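Local coordinates for cytochrome c family protein (Geobacter sulfurreducens, PDB 3OUQ) that carries six heme c groups in this N-terminal half of a dodecaheme cytochrome c and probably passes electrons along them in iron reduction, at residues D51-K56 with S69-S74. Residues are numbered along the deposited sequence; the frame is centred on the assembly and turned at random.
With HEC (heme c), chain D.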
loop_
_atom_site.group_PDB
_atom_site.type_symbol
_atom_site.label_atom_id
_atom_site.label_comp_id
_atom_site.label_asym_id
_atom_site.label_seq_id
_atom_site.Cartn_x
_atom_site.Cartn_y
_atom_site.Cartn_z
ATOM N N ASP A 51 2.541 -7.605 5.985
ATOM C CA ASP A 51 2.079 -8.521 7.016
ATOM C C ASP A 51 1.339 -9.658 6.338
ATOM O O ASP A 51 1.490 -10.820 6.722
ATOM C CB ASP A 51 1.133 -7.829 8.000
ATOM C CG ASP A 51 1.844 -6.849 8.903
ATOM O OD1 ASP A 51 2.920 -7.196 9.426
ATOM O OD2 ASP A 51 1.320 -5.735 9.102
ATOM N N MET A 52 0.539 -9.321 5.329
ATOM C CA MET A 52 -0.219 -10.333 4.605
ATOM C C MET A 52 0.725 -11.256 3.849
ATOM O O MET A 52 0.469 -12.454 3.730
ATOM C CB MET A 52 -1.213 -9.675 3.647
ATOM C CG MET A 52 -2.248 -8.829 4.369
ATOM S SD MET A 52 -3.701 -8.433 3.402
ATOM C CE MET A 52 -4.034 -6.803 3.987
ATOM N N GLU A 53 1.824 -10.696 3.348
ATOM C CA GLU A 53 2.808 -11.494 2.629
ATOM C C GLU A 53 3.416 -12.466 3.629
ATOM O O GLU A 53 3.878 -13.538 3.257
ATOM C CB GLU A 53 3.913 -10.615 2.026
ATOM C CG GLU A 53 3.419 -9.563 1.053
ATOM C CD GLU A 53 4.515 -9.014 0.145
ATOM O OE1 GLU A 53 4.243 -8.048 -0.599
ATOM O OE2 GLU A 53 5.645 -9.552 0.158
ATOM N N LYS A 54 3.409 -12.085 4.900
ATOM C CA LYS A 54 3.960 -12.938 5.944
ATOM C C LYS A 54 2.956 -14.004 6.349
ATOM O O LYS A 54 3.304 -14.958 7.041
ATOM C CB LYS A 54 4.373 -12.108 7.170
ATOM C CG LYS A 54 5.727 -11.399 7.026
ATOM N N GLY A 55 1.706 -13.834 5.922
ATOM C CA GLY A 55 0.682 -14.813 6.236
ATOM C C GLY A 55 -0.461 -14.335 7.110
ATOM O O GLY A 55 -1.333 -15.123 7.481
ATOM N N LYS A 56 -0.463 -13.049 7.444
ATOM C CA LYS A 56 -1.515 -12.479 8.276
ATOM C C LYS A 56 -2.712 -12.071 7.424
ATOM O O LYS A 56 -2.618 -12.011 6.203
ATOM C CB LYS A 56 -0.978 -11.256 9.020
ATOM C CG LYS A 56 0.091 -11.568 10.059
ATOM C CD LYS A 56 -0.479 -12.376 11.220
ATOM C CE LYS A 56 0.567 -12.591 12.312
ATOM N NZ LYS A 56 0.020 -13.281 13.525
ATOM N N SER A 69 -2.656 -14.389 -5.054
ATOM C CA SER A 69 -1.746 -13.883 -4.032
ATOM C C SER A 69 -1.805 -12.366 -3.841
ATOM O O SER A 69 -2.124 -11.614 -4.768
ATOM C CB SER A 69 -0.309 -14.292 -4.390
ATOM O OG SER A 69 0.635 -13.737 -3.494
ATOM N N VAL A 70 -1.486 -11.929 -2.626
ATOM C CA VAL A 70 -1.464 -10.515 -2.288
ATOM C C VAL A 70 -0.125 -9.937 -2.730
ATOM O O VAL A 70 0.111 -8.735 -2.624
ATOM C CB VAL A 70 -1.624 -10.295 -0.768
ATOM C CG1 VAL A 70 -3.020 -10.673 -0.335
ATOM C CG2 VAL A 70 -0.611 -11.123 -0.009
ATOM N N ALA A 71 0.745 -10.808 -3.232
ATOM C CA ALA A 71 2.066 -10.402 -3.687
ATOM C C ALA A 71 2.202 -10.428 -5.208
ATOM O O ALA A 71 3.231 -10.850 -5.743
ATOM C CB ALA A 71 3.113 -11.291 -3.057
ATOM N N ASP A 72 1.166 -9.972 -5.903
ATOM C CA ASP A 72 1.179 -9.938 -7.361
ATOM C C ASP A 72 0.721 -8.579 -7.861
ATOM O O ASP A 72 -0.443 -8.215 -7.718
ATOM C CB ASP A 72 0.267 -11.028 -7.938
ATOM C CG ASP A 72 0.985 -12.355 -8.129
ATOM O OD1 ASP A 72 1.917 -12.647 -7.348
ATOM O OD2 ASP A 72 0.607 -13.110 -9.056
ATOM N N ASP A 73 1.646 -7.827 -8.444
ATOM C CA ASP A 73 1.319 -6.518 -8.966
ATOM C C ASP A 73 0.092 -6.575 -9.874
ATOM O O ASP A 73 -0.641 -5.596 -9.993
ATOM C CB ASP A 73 2.509 -5.940 -9.735
ATOM C CG ASP A 73 3.679 -5.605 -8.834
ATOM O OD1 ASP A 73 3.436 -5.179 -7.683
ATOM O OD2 ASP A 73 4.839 -5.748 -9.282
ATOM N N SER A 74 -0.133 -7.723 -10.507
ATOM C CA SER A 74 -1.280 -7.886 -11.402
ATOM C C SER A 74 -2.533 -8.334 -10.666
ATOM O O SER A 74 -3.607 -8.415 -11.253
ATOM C CB SER A 74 -0.967 -8.900 -12.510
ATOM O OG SER A 74 -0.543 -10.142 -11.974
HETATM FE FE HEC D . -3.809 -4.373 -0.254
HETATM C CHA HEC D . -4.234 -2.575 2.642
HETATM C CHB HEC D . -1.632 -2.044 -1.374
HETATM C CHC HEC D . -3.085 -6.374 -2.882
HETATM C CHD HEC D . -6.354 -6.452 0.662
HETATM N NA HEC D . -3.122 -2.662 0.463
HETATM C C1A HEC D . -3.276 -2.140 1.744
HETATM C C2A HEC D . -2.463 -0.963 1.936
HETATM C C3A HEC D . -1.869 -0.725 0.738
HETATM C C4A HEC D . -2.288 -1.768 -0.175
HETATM C CMA HEC D . -0.849 0.368 0.448
HETATM C CAA HEC D . -2.238 -0.181 3.225
HETATM C CBA HEC D . -1.241 -0.837 4.175
HETATM C CGA HEC D . 0.118 -1.060 3.539
HETATM O O1A HEC D . 0.758 -0.070 3.142
HETATM O O2A HEC D . 0.548 -2.224 3.430
HETATM N NB HEC D . -2.514 -4.296 -1.727
HETATM C C1B HEC D . -1.690 -3.252 -2.069
HETATM C C2B HEC D . -0.890 -3.570 -3.222
HETATM C C3B HEC D . -1.246 -4.807 -3.577
HETATM C C4B HEC D . -2.282 -5.237 -2.683
HETATM C CMB HEC D . 0.109 -2.650 -3.929
HETATM C CAB HEC D . -0.675 -5.626 -4.698
HETATM C CBB HEC D . 0.692 -6.219 -4.501
HETATM N NC HEC D . -4.559 -6.077 -0.964
HETATM C C1C HEC D . -4.163 -6.766 -2.088
HETATM C C2C HEC D . -4.950 -7.971 -2.273
HETATM C C3C HEC D . -5.905 -7.959 -1.314
HETATM C C4C HEC D . -5.618 -6.816 -0.462
HETATM C CMC HEC D . -4.707 -9.121 -3.252
HETATM C CAC HEC D . -7.114 -8.903 -1.252
HETATM C CBC HEC D . -6.771 -10.359 -0.980
HETATM N ND HEC D . -5.099 -4.406 1.259
HETATM C C1D HEC D . -6.131 -5.311 1.446
HETATM C C2D HEC D . -6.815 -5.048 2.696
HETATM C C3D HEC D . -6.156 -4.004 3.305
HETATM C C4D HEC D . -5.127 -3.600 2.385
HETATM C CMD HEC D . -8.015 -5.818 3.248
HETATM C CAD HEC D . -6.349 -3.479 4.733
HETATM C CBD HEC D . -5.964 -4.534 5.754
HETATM C CGD HEC D . -6.144 -4.066 7.186
HETATM O O1D HEC D . -6.020 -4.901 8.105
HETATM O O2D HEC D . -6.404 -2.865 7.397
#
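Val70 meets Met52 and Glu53 across this contact, and the bend that presents it starts one residue earlier. Ser69 OG accepts the backbone N-H of Ala71 at 2.9 Å in an ST turn. At Val70 the two methyls divide the work: CG2 lies 4.0 Å from Met52 CB, beside the last turn of helix 49-53, while CG1, anti to the carbonyl carbon (chi1 -69°), reaches the heme methyl CMC at 3.7 Å. Met52 sets off toward the valine, but its chain bends at chi3 (-144°) and lays CE over the face of the same heme's pyrrole D, 3.5 Å from C2D and equally near the propionate carbon CBD. Cut back to an alanine, Val70 would lose both methyls, which would probably open a gap beside Met52 CB and thin the cover over CMC. Val70 also packs on and backbone-bonds with His62, an axial heme ligand. Next along, Ala71 CB sits over the face of the Glu53 carboxylate, 4.2 Å from CD, at the end of an extended chain whose OE1 is held by a salt bridge to Arg113 and a hydrogen bond to Ser117. No hydrogen bond joins the two segments; together the helix end, closed by a Schellman motif at Gly55, and the turn wall a heme pocket in the first cytochrome c7-type domain.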